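Local coordinates for protein galactose mutarotase related enzyme (Lactobacillus acidophilus, PDB 3DCD) that is of unproven function but probably binds carbohydrate and may act as an isomerase, as aldose 1-epimerases do when they interconvert sugar anomers, at residues A79-E84 with F93-N98; F109-N114 with F126-K131; T135-V140 with M274-P279; P254-A259 with A285-T290. One frame throughout, in Å; residues are numbered along the deposited sequence.

Contact 1 (A79-E84 with F93-N98); sequences ADFEVE and FLLKDN
Leu-95 CB sits over one face of the Phe-81 ring, 3.7 Å from the ring centroid and shifted toward the rim, a CH-pi contact in which the two side chains cross at about a right angle. This is the open end of the beta hairpin made by strands 82-87 and 90-96, which gives the nine-stranded antiparallel sheet one of its two outermost strands, 82-87. From the same leucine, CD2 reaches Ala-79 CB at 3.8 Å. Phe-93 brings its CB to 3.6 Å from Phe-81 CD2, and its ring runs alongside Val-83, with CE1 3.7 Å from Val-83 CG2. Behind these side chains stands the hydrogen-bonded pair of Glu-82 and Leu-94, each backbone N giving its hydrogen to the other residue's O. The short strand segments 82-84 and 93-96 meet at 125° between their N-to-C directions, well short of strictly antiparallel. One shell further out, Phe-111 and Val-113 of strand 109-118 touch Phe-81, and Ala-19 is touched by both Phe-81 and Phe-93. Beyond Leu-94, Glu-84 is extended, its CG anti to the backbone N (chi1 -172°). Its OE1 forms a salt bridge with Arg-112, while OE2 lies 3.7 Å from Leu-94 CD2.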
# COMPACT_ATOMS: atom_id res chain seq x y z
N ALA A 79 1.81 15.18 1.17
CA ALA A 79 0.79 16.17 1.56
C ALA A 79 0.52 16.09 3.04
O ALA A 79 0.62 15.03 3.63
CB ALA A 79 -0.51 15.94 0.77
N ASP A 80 0.15 17.22 3.63
CA ASP A 80 -0.22 17.23 5.03
C ASP A 80 -1.74 17.19 5.09
O ASP A 80 -2.41 18.03 4.48
CB ASP A 80 0.32 18.49 5.72
CG ASP A 80 1.83 18.51 5.73
OD1 ASP A 80 2.43 17.49 6.13
OD2 ASP A 80 2.41 19.53 5.31
N PHE A 81 -2.26 16.19 5.80
CA PHE A 81 -3.69 15.96 5.97
C PHE A 81 -4.16 16.63 7.24
O PHE A 81 -3.39 16.81 8.18
CB PHE A 81 -3.94 14.46 6.15
CG PHE A 81 -3.83 13.64 4.88
CD1 PHE A 81 -2.61 13.52 4.21
CD2 PHE A 81 -4.93 12.95 4.40
CE1 PHE A 81 -2.50 12.75 3.06
CE2 PHE A 81 -4.84 12.16 3.24
CZ PHE A 81 -3.61 12.06 2.57
N GLU A 82 -5.45 16.98 7.27
CA GLU A 82 -6.12 17.42 8.49
C GLU A 82 -6.59 16.21 9.29
O GLU A 82 -6.95 15.18 8.71
CB GLU A 82 -7.32 18.31 8.17
CG GLU A 82 -7.01 19.63 7.39
CD GLU A 82 -5.94 20.51 8.05
OE1 GLU A 82 -6.12 20.95 9.21
OE2 GLU A 82 -4.91 20.78 7.39
N VAL A 83 -6.60 16.34 10.62
CA VAL A 83 -7.19 15.29 11.46
C VAL A 83 -8.67 15.64 11.68
O VAL A 83 -9.01 16.57 12.43
CB VAL A 83 -6.44 15.10 12.81
CG1 VAL A 83 -7.16 14.05 13.68
CG2 VAL A 83 -5.00 14.69 12.56
N GLU A 84 -9.53 14.89 11.01
CA GLU A 84 -10.97 15.15 11.03
C GLU A 84 -11.66 14.61 12.29
O GLU A 84 -12.61 15.22 12.80
CB GLU A 84 -11.63 14.56 9.78
CG GLU A 84 -13.10 14.98 9.66
CD GLU A 84 -13.75 14.53 8.38
OE1 GLU A 84 -13.63 13.34 8.03
OE2 GLU A 84 -14.40 15.38 7.74
N PHE A 93 -7.87 10.97 8.70
CA PHE A 93 -7.18 12.07 8.05
C PHE A 93 -7.92 12.50 6.77
O PHE A 93 -8.41 11.67 6.01
CB PHE A 93 -5.74 11.66 7.70
CG PHE A 93 -4.92 11.28 8.90
CD1 PHE A 93 -4.21 12.24 9.61
CD2 PHE A 93 -4.85 9.94 9.32
CE1 PHE A 93 -3.44 11.89 10.74
CE2 PHE A 93 -4.10 9.57 10.43
CZ PHE A 93 -3.39 10.54 11.14
N LEU A 94 -7.97 13.81 6.56
CA LEU A 94 -8.64 14.37 5.42
C LEU A 94 -7.70 15.27 4.64
O LEU A 94 -7.03 16.15 5.20
CB LEU A 94 -9.85 15.16 5.89
CG LEU A 94 -10.62 16.04 4.90
CD1 LEU A 94 -11.21 15.27 3.74
CD2 LEU A 94 -11.71 16.85 5.66
N LEU A 95 -7.70 15.06 3.33
CA LEU A 95 -7.00 15.93 2.40
C LEU A 95 -7.97 16.38 1.30
O LEU A 95 -8.65 15.56 0.69
CB LEU A 95 -5.80 15.21 1.77
CG LEU A 95 -5.03 15.94 0.65
CD1 LEU A 95 -4.27 17.17 1.21
CD2 LEU A 95 -4.08 14.99 -0.10
N LYS A 96 -8.02 17.70 1.09
CA LYS A 96 -8.78 18.27 -0.01
C LYS A 96 -7.82 18.79 -1.06
O LYS A 96 -6.64 19.03 -0.79
CB LYS A 96 -9.66 19.42 0.49
CG LYS A 96 -10.76 19.01 1.47
CD LYS A 96 -11.50 20.20 2.02
CE LYS A 96 -12.54 19.73 3.01
NZ LYS A 96 -13.32 20.84 3.61
N ASP A 97 -8.34 18.96 -2.27
CA ASP A 97 -7.60 19.63 -3.33
C ASP A 97 -7.22 21.04 -2.90
O ASP A 97 -7.93 21.68 -2.13
CB ASP A 97 -8.40 19.66 -4.64
CG ASP A 97 -9.69 20.47 -4.51
OD1 ASP A 97 -9.71 21.63 -4.95
OD2 ASP A 97 -10.70 19.94 -3.98
N ASN A 98 -6.08 21.51 -3.37
CA ASN A 98 -5.67 22.88 -3.13
C ASN A 98 -5.06 23.42 -4.41
O ASN A 98 -5.01 22.71 -5.43
CB ASN A 98 -4.67 22.97 -1.95
CG ASN A 98 -3.52 21.98 -2.09
OD1 ASN A 98 -2.83 21.96 -3.10
ND2 ASN A 98 -3.32 21.14 -1.08

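Contact 2 (F109-N114 with F126-K131); sequences FEFRVN and FSVVNK
Glu-110 O takes two hydrogen bonds, one from Val-129 N at 2.8 Å and one from a water at 3.1 Å. The setting is the antiparallel beta hairpin of strands 109-118 and 121-130, in which Glu-110/Val-129 and Arg-112/Ser-127 are the hydrogen-bonded pairs. The same water donates to Ser-127 OG, itself bonded to Glu-282, and accepts from Arg-112 NH1. Across the strand's surface NH1 also makes a salt bridge to Glu-110 OE1 at 2.9 Å. The carboxylate oxygen lies in the guanidinium plane, yet the N-H meets it from above the carboxylate plane, 38° out. Arg-112 NH2 adds a weak bond to the same OE1, and NE goes to Glu-84, so the guanidinium is fixed from several directions. Lys-131 passes by with CE 3.5 Å from Glu-110 OE2; its NZ, at 4.1 Å from that oxygen, is too far for a salt bridge. An alanine at Glu-110 would probably leave Arg-112 NH1 with the water but without its charged mate, the guanidinium freer to turn. On the opposite face Phe-111, Val-113, Phe-126 and Val-128 meet through carbon atoms. Phe-111, its CG anti to the backbone N (chi1 179°), stacks on Phe-50 and sets CD1 3.7 Å from Val-128 CG2. Its CZ lies 3.9 Å from Phe-126 CD1, and the edge of the Phe-126 ring receives Val-113 CG2, 4.0 Å from that same CD1.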
# COMPACT_ATOMS: atom_id res chain seq x y z
N PHE A 109 -11.63 17.20 -4.83
CA PHE A 109 -11.94 15.95 -4.13
C PHE A 109 -11.87 16.13 -2.63
O PHE A 109 -11.32 17.12 -2.13
CB PHE A 109 -10.94 14.85 -4.55
CG PHE A 109 -9.50 15.20 -4.24
CD1 PHE A 109 -8.69 15.81 -5.20
CD2 PHE A 109 -8.95 14.95 -2.98
CE1 PHE A 109 -7.37 16.16 -4.92
CE2 PHE A 109 -7.64 15.30 -2.68
CZ PHE A 109 -6.84 15.90 -3.65
N GLU A 110 -12.43 15.15 -1.91
CA GLU A 110 -12.14 14.93 -0.50
C GLU A 110 -11.58 13.52 -0.40
O GLU A 110 -12.26 12.56 -0.78
CB GLU A 110 -13.41 15.06 0.35
CG GLU A 110 -14.01 16.47 0.39
CD GLU A 110 -15.27 16.57 1.26
OE1 GLU A 110 -15.81 15.52 1.69
OE2 GLU A 110 -15.72 17.70 1.50
N PHE A 111 -10.35 13.38 0.09
CA PHE A 111 -9.70 12.07 0.26
C PHE A 111 -9.49 11.81 1.74
O PHE A 111 -8.76 12.55 2.40
CB PHE A 111 -8.35 12.05 -0.46
CG PHE A 111 -7.59 10.73 -0.32
CD1 PHE A 111 -8.26 9.51 -0.35
CD2 PHE A 111 -6.20 10.72 -0.21
CE1 PHE A 111 -7.56 8.27 -0.23
CE2 PHE A 111 -5.48 9.52 -0.10
CZ PHE A 111 -6.16 8.29 -0.12
N ARG A 112 -10.12 10.75 2.25
CA ARG A 112 -10.03 10.41 3.66
C ARG A 112 -9.32 9.07 3.84
O ARG A 112 -9.63 8.10 3.15
CB ARG A 112 -11.43 10.36 4.29
CG ARG A 112 -12.03 11.73 4.58
CD ARG A 112 -13.48 11.58 5.08
NE ARG A 112 -14.05 12.88 5.40
CZ ARG A 112 -14.63 13.68 4.51
NH1 ARG A 112 -14.73 13.31 3.23
NH2 ARG A 112 -15.12 14.85 4.89
N VAL A 113 -8.36 9.05 4.76
CA VAL A 113 -7.69 7.82 5.18
C VAL A 113 -8.03 7.60 6.65
O VAL A 113 -7.67 8.40 7.53
CB VAL A 113 -6.14 7.87 4.96
CG1 VAL A 113 -5.51 6.54 5.37
CG2 VAL A 113 -5.82 8.15 3.49
N ASN A 114 -8.78 6.54 6.89
CA ASN A 114 -9.21 6.20 8.23
C ASN A 114 -8.45 4.97 8.69
O ASN A 114 -8.35 3.99 7.95
CB ASN A 114 -10.70 5.90 8.28
CG ASN A 114 -11.12 5.28 9.61
OD1 ASN A 114 -11.24 5.95 10.63
ND2 ASN A 114 -11.35 3.98 9.60
N PHE A 126 -9.93 3.72 2.74
CA PHE A 126 -9.92 4.87 1.84
C PHE A 126 -11.34 5.31 1.48
O PHE A 126 -12.20 4.48 1.19
CB PHE A 126 -9.18 4.52 0.55
CG PHE A 126 -7.77 4.05 0.76
CD1 PHE A 126 -6.87 4.80 1.55
CD2 PHE A 126 -7.33 2.86 0.20
CE1 PHE A 126 -5.54 4.36 1.75
CE2 PHE A 126 -6.01 2.41 0.38
CZ PHE A 126 -5.12 3.17 1.14
N SER A 127 -11.56 6.62 1.47
CA SER A 127 -12.78 7.19 0.98
C SER A 127 -12.41 8.36 0.09
O SER A 127 -11.69 9.26 0.51
CB SER A 127 -13.64 7.67 2.14
OG SER A 127 -14.66 8.54 1.69
N VAL A 128 -12.90 8.33 -1.15
CA VAL A 128 -12.70 9.44 -2.10
C VAL A 128 -14.07 9.99 -2.51
O VAL A 128 -14.92 9.24 -2.97
CB VAL A 128 -11.91 8.95 -3.35
CG1 VAL A 128 -11.67 10.08 -4.33
CG2 VAL A 128 -10.56 8.33 -2.93
N VAL A 129 -14.27 11.29 -2.35
CA VAL A 129 -15.48 11.96 -2.83
C VAL A 129 -15.11 12.90 -3.96
O VAL A 129 -14.27 13.78 -3.77
CB VAL A 129 -16.20 12.73 -1.69
CG1 VAL A 129 -17.46 13.45 -2.21
CG2 VAL A 129 -16.55 11.77 -0.54
N ASN A 130 -15.73 12.71 -5.12
CA ASN A 130 -15.51 13.61 -6.25
C ASN A 130 -16.33 14.88 -6.07
O ASN A 130 -17.57 14.81 -5.98
CB ASN A 130 -15.87 12.90 -7.55
CG ASN A 130 -15.65 13.77 -8.77
OD1 ASN A 130 -15.01 14.82 -8.70
ND2 ASN A 130 -16.20 13.34 -9.92
N LYS A 131 -15.64 16.02 -5.99
CA LYS A 131 -16.22 17.35 -5.82
C LYS A 131 -16.14 18.17 -7.11
O LYS A 131 -16.40 19.37 -7.11
CB LYS A 131 -15.50 18.10 -4.70
CG LYS A 131 -15.72 17.51 -3.31
CD LYS A 131 -17.20 17.52 -2.94
CE LYS A 131 -17.41 17.07 -1.51
NZ LYS A 131 -18.83 17.26 -1.07
O HOH W 1 -13.81 11.19 1.55

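Contact 3 (T135-V140 with M274-P279)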
# COMPACT_ATOMS: atom_id res chain seq x y z
N THR A 135 -16.51 13.59 -14.23
CA THR A 135 -16.07 12.31 -13.69
C THR A 135 -14.58 12.37 -13.33
O THR A 135 -13.75 12.79 -14.15
CB THR A 135 -16.38 11.16 -14.67
OG1 THR A 135 -17.81 11.04 -14.77
CG2 THR A 135 -15.82 9.84 -14.20
N MSE A 136 -14.26 12.01 -12.09
CA MSE A 136 -12.89 11.99 -11.60
C MSE A 136 -12.24 10.64 -11.91
O MSE A 136 -12.87 9.60 -11.80
CB MSE A 136 -12.90 12.24 -10.09
CG MSE A 136 -11.55 12.21 -9.44
SE MSE A 136 -11.75 12.88 -7.64
CE MSE A 136 -12.47 11.28 -6.86
N ILE A 137 -10.96 10.67 -12.29
CA ILE A 137 -10.20 9.47 -12.65
C ILE A 137 -9.00 9.38 -11.71
O ILE A 137 -8.16 10.28 -11.72
CB ILE A 137 -9.79 9.48 -14.16
CG1 ILE A 137 -11.06 9.62 -15.02
CG2 ILE A 137 -9.09 8.17 -14.53
CD1 ILE A 137 -10.86 10.11 -16.46
N PHE A 138 -8.95 8.33 -10.88
CA PHE A 138 -7.91 8.14 -9.87
C PHE A 138 -7.57 6.68 -9.57
O PHE A 138 -8.40 5.75 -9.77
CB PHE A 138 -8.30 8.81 -8.54
CG PHE A 138 -9.39 8.08 -7.81
CD1 PHE A 138 -10.72 8.26 -8.17
CD2 PHE A 138 -9.08 7.17 -6.79
CE1 PHE A 138 -11.73 7.55 -7.52
CE2 PHE A 138 -10.07 6.47 -6.15
CZ PHE A 138 -11.40 6.65 -6.51
N GLY A 139 -6.34 6.48 -9.08
CA GLY A 139 -5.91 5.23 -8.48
C GLY A 139 -5.62 5.50 -7.01
O GLY A 139 -5.28 6.62 -6.64
N VAL A 140 -5.79 4.49 -6.17
CA VAL A 140 -5.47 4.58 -4.74
C VAL A 140 -4.91 3.22 -4.28
O VAL A 140 -5.28 2.18 -4.82
CB VAL A 140 -6.68 5.06 -3.88
CG1 VAL A 140 -7.84 4.06 -3.89
CG2 VAL A 140 -6.23 5.39 -2.45
N MSE A 274 -7.75 2.43 -13.85
CA MSE A 274 -8.11 3.61 -13.04
C MSE A 274 -9.55 3.49 -12.61
O MSE A 274 -10.35 2.84 -13.29
CB MSE A 274 -7.91 4.92 -13.82
CG MSE A 274 -6.45 5.28 -14.06
SE MSE A 274 -5.54 5.70 -12.36
CE MSE A 274 -5.61 7.65 -12.48
N ASN A 275 -9.86 4.08 -11.46
CA ASN A 275 -11.25 4.24 -11.01
C ASN A 275 -11.91 5.48 -11.63
O ASN A 275 -11.30 6.55 -11.71
CB ASN A 275 -11.33 4.32 -9.47
CG ASN A 275 -10.57 3.20 -8.80
OD1 ASN A 275 -9.47 3.41 -8.26
ND2 ASN A 275 -11.13 1.99 -8.83
N HIS A 276 -13.17 5.34 -12.06
CA HIS A 276 -13.95 6.46 -12.60
C HIS A 276 -15.11 6.78 -11.67
O HIS A 276 -15.97 5.92 -11.42
CB HIS A 276 -14.46 6.13 -13.99
CG HIS A 276 -13.37 6.05 -15.01
ND1 HIS A 276 -12.45 5.03 -15.04
CD2 HIS A 276 -13.04 6.88 -16.03
CE1 HIS A 276 -11.59 5.23 -16.03
NE2 HIS A 276 -11.93 6.34 -16.64
N LEU A 277 -15.11 7.99 -11.12
CA LEU A 277 -16.04 8.37 -10.07
C LEU A 277 -16.88 9.58 -10.47
O LEU A 277 -16.36 10.69 -10.65
CB LEU A 277 -15.28 8.65 -8.75
CG LEU A 277 -16.11 8.94 -7.49
CD1 LEU A 277 -16.96 7.74 -7.11
CD2 LEU A 277 -15.22 9.36 -6.31
N LYS A 278 -18.18 9.36 -10.61
CA LYS A 278 -19.08 10.43 -11.05
C LYS A 278 -19.18 11.59 -10.04
O LYS A 278 -18.95 11.40 -8.83
CB LYS A 278 -20.47 9.86 -11.39
CG LYS A 278 -20.45 8.83 -12.51
CD LYS A 278 -21.84 8.61 -13.07
CE LYS A 278 -21.82 7.53 -14.15
NZ LYS A 278 -23.18 7.31 -14.71
N PRO A 279 -19.52 12.81 -10.52
CA PRO A 279 -19.58 13.99 -9.67
C PRO A 279 -20.44 13.78 -8.42
O PRO A 279 -21.52 13.21 -8.51
CB PRO A 279 -20.18 15.06 -10.59
CG PRO A 279 -19.75 14.64 -11.95
CD PRO A 279 -19.86 13.14 -11.93
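Met-136 and Leu-277 exchange two backbone hydrogen bonds, and so do Phe-138 and Asn-275 at the next hydrogen-bonded pair, with Ile-137 and His-276 as the non-hydrogen-bonded pair between. These antiparallel rungs fasten the short strand 275-277 to strand 136-147 in the six-stranded antiparallel sheet of the beta-sandwich. Leu-277 O is held twice: Met-136 N reaches it at 2.9 Å, tilted 29° from the carbonyl plane, and Asn-130 ND2 supplies a second bond. Ile-137 O is turned away from this pairing, to the hydroxyl of Tyr-105.

Contacts onto rings come next. Phe-138 has its CG in the crowded position between backbone N and carbonyl carbon (chi1 72°), and Asn-275 CB lies over one face of its ring, 3.9 Å from the centroid. Leu-277 CB meets the edge of that ring, in its plane, 3.9 Å from Phe-138 CE1; Phe-283 packs edge-to-face with the same ring. On the other face of the sheet, Ile-137 and His-276 run side by side. Ile-137 CG2 stands above the imidazole, 4.2 Å from its centroid, and CG1 comes to 3.5 Å from His-276 CD2.

Aliphatic and selenium contacts make a third group. Ile-137 CG2 is 3.5 Å from Met-274 CB, the two side chains crossing at about a right angle. Met-274, a selenomethionine, is bent at chi2 and chi3. Its methyl CE lies 3.5 Å from Phe-138 CA, and SE is 3.5 Å from Gly-139 N.

Contact 4 (P254-A259 with A285-T290)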
# COMPACT_ATOMS: atom_id res chain seq x y z
N PRO A 254 -1.76 -3.39 -1.28
CA PRO A 254 -3.06 -3.56 -1.96
C PRO A 254 -3.35 -2.33 -2.81
O PRO A 254 -3.22 -1.20 -2.34
CB PRO A 254 -4.06 -3.68 -0.78
CG PRO A 254 -3.19 -3.91 0.47
CD PRO A 254 -1.93 -3.12 0.15
N TRP A 255 -3.72 -2.56 -4.07
CA TRP A 255 -3.83 -1.50 -5.06
C TRP A 255 -5.20 -1.52 -5.73
O TRP A 255 -5.65 -2.58 -6.19
CB TRP A 255 -2.81 -1.71 -6.19
CG TRP A 255 -1.35 -1.52 -5.87
CD1 TRP A 255 -0.78 -0.87 -4.80
CD2 TRP A 255 -0.27 -1.94 -6.71
NE1 TRP A 255 0.62 -0.89 -4.92
CE2 TRP A 255 0.94 -1.55 -6.08
CE3 TRP A 255 -0.22 -2.63 -7.94
CZ2 TRP A 255 2.20 -1.83 -6.64
CZ3 TRP A 255 1.04 -2.90 -8.50
CH2 TRP A 255 2.23 -2.50 -7.85
N TRP A 256 -5.81 -0.34 -5.81
CA TRP A 256 -6.99 -0.07 -6.61
C TRP A 256 -6.54 0.92 -7.72
O TRP A 256 -7.03 2.04 -7.83
CB TRP A 256 -8.08 0.56 -5.73
CG TRP A 256 -8.64 -0.42 -4.74
CD1 TRP A 256 -9.77 -1.18 -4.90
CD2 TRP A 256 -8.09 -0.78 -3.46
NE1 TRP A 256 -9.96 -1.99 -3.79
CE2 TRP A 256 -8.94 -1.76 -2.89
CE3 TRP A 256 -6.95 -0.36 -2.74
CZ2 TRP A 256 -8.69 -2.34 -1.62
CZ3 TRP A 256 -6.70 -0.93 -1.49
CH2 TRP A 256 -7.56 -1.91 -0.94
N GLY A 257 -5.56 0.48 -8.51
CA GLY A 257 -4.91 1.35 -9.50
C GLY A 257 -3.61 0.66 -9.85
O GLY A 257 -3.20 -0.25 -9.15
N ILE A 258 -2.96 1.08 -10.94
CA ILE A 258 -1.72 0.43 -11.34
C ILE A 258 -0.87 1.33 -12.23
O ILE A 258 -1.37 2.30 -12.82
CB ILE A 258 -2.02 -0.95 -12.00
CG1 ILE A 258 -0.78 -1.85 -12.07
CG2 ILE A 258 -2.75 -0.81 -13.33
CD1 ILE A 258 -1.14 -3.34 -12.34
N ALA A 259 0.42 1.04 -12.30
CA ALA A 259 1.34 1.78 -13.15
C ALA A 259 0.87 1.78 -14.62
O ALA A 259 0.11 0.89 -15.03
CB ALA A 259 2.70 1.17 -13.07
N ALA A 285 -12.68 2.00 -0.41
CA ALA A 285 -11.86 0.81 -0.48
C ALA A 285 -11.01 0.75 0.79
O ALA A 285 -11.06 1.66 1.63
CB ALA A 285 -10.96 0.85 -1.69
N GLY A 286 -10.24 -0.32 0.94
CA GLY A 286 -9.35 -0.42 2.08
C GLY A 286 -8.92 -1.83 2.31
O GLY A 286 -9.33 -2.76 1.57
N PHE A 287 -8.07 -2.00 3.32
CA PHE A 287 -7.53 -3.31 3.65
C PHE A 287 -7.26 -3.40 5.14
O PHE A 287 -7.32 -2.39 5.84
CB PHE A 287 -6.28 -3.59 2.82
CG PHE A 287 -5.16 -2.59 3.02
CD1 PHE A 287 -5.17 -1.36 2.33
CD2 PHE A 287 -4.11 -2.86 3.90
CE1 PHE A 287 -4.15 -0.45 2.50
CE2 PHE A 287 -3.07 -1.95 4.07
CZ PHE A 287 -3.09 -0.74 3.38
N SER A 288 -6.98 -4.60 5.63
CA SER A 288 -6.81 -4.83 7.05
C SER A 288 -5.54 -5.61 7.32
O SER A 288 -5.15 -6.47 6.53
CB SER A 288 -8.00 -5.59 7.61
OG SER A 288 -9.18 -4.86 7.34
N MSE A 289 -4.90 -5.32 8.45
CA MSE A 289 -3.63 -5.95 8.79
C MSE A 289 -3.75 -6.51 10.19
O MSE A 289 -4.23 -5.81 11.08
CB MSE A 289 -2.50 -4.93 8.75
CG MSE A 289 -2.13 -4.39 7.35
SE MSE A 289 -1.20 -2.67 7.43
CE MSE A 289 -2.77 -1.56 7.92
N THR A 290 -3.31 -7.75 10.40
CA THR A 290 -3.17 -8.29 11.75
C THR A 290 -1.68 -8.59 12.02
O THR A 290 -0.94 -8.96 11.11
CB THR A 290 -4.01 -9.55 12.00
OG1 THR A 290 -3.51 -10.63 11.20
CG2 THR A 290 -5.47 -9.29 11.62
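Pro-254 meets Phe-287 at about a right angle, its CG over one face of the phenyl ring, 3.7 Å from the centroid and 18° off the ring normal. Phe-287 CG, placed between the backbone N and the carbonyl carbon (chi1 59°), comes to 3.5 Å from Pro-254 CG. Trp-256 is met over a face too: Ala-285 CB lies above its five-membered ring, 3.6 Å from the centroid and 14° off its normal. At the far corner of the six-membered ring, Trp-256 CH2 is 3.2 Å from Gly-286 O. Near the indole plane, at its edge, comes Phe-287 CD1, 4.1 Å from Trp-256 CH2. Strands 249-256 and 282-292 belong to different sheets, so this is the interior of the beta-sandwich, where the layers meet through side chains; the two strand segments run antiparallel with axes 8.1 Å apart. Gly-286 has backbone angles at which a CB would jam against the preceding carbonyl O. Trp-256 NE1 hydrogen-bonds to Asp-233 OD1, which ties the indole's polar edge. An alanine in place of Trp-256 would probably leave Asp-233 without that N-H and open a gap beneath Ala-285 CB. Val-229 of strand 226-232 touches both Pro-254 and Phe-287.

In the fold
From the N terminus, contact 1 closes first, round an eight-residue loop, and contact 2 follows round eleven; both are hairpins, in series, and neighbours in the nine-stranded sheet, where Glu-84 and Arg-112 join them. The chain then enters strand 136-147 and opens contact 3, which closes only after 133 residues. Contact 4 opens at 254-259 within that long loop and closes at 285-290 beyond it, so contacts 3 and 4 cross. Contact 3 adds strand 275-277 to the six-stranded sheet, while contact 4 spans the two layers. Contact 2 meets both: Asn-130 reaches Leu-277, and Phe-126 pairs through its backbone with Ala-285. Val-140 likewise pairs with Trp-256, linking contacts 3 and 4.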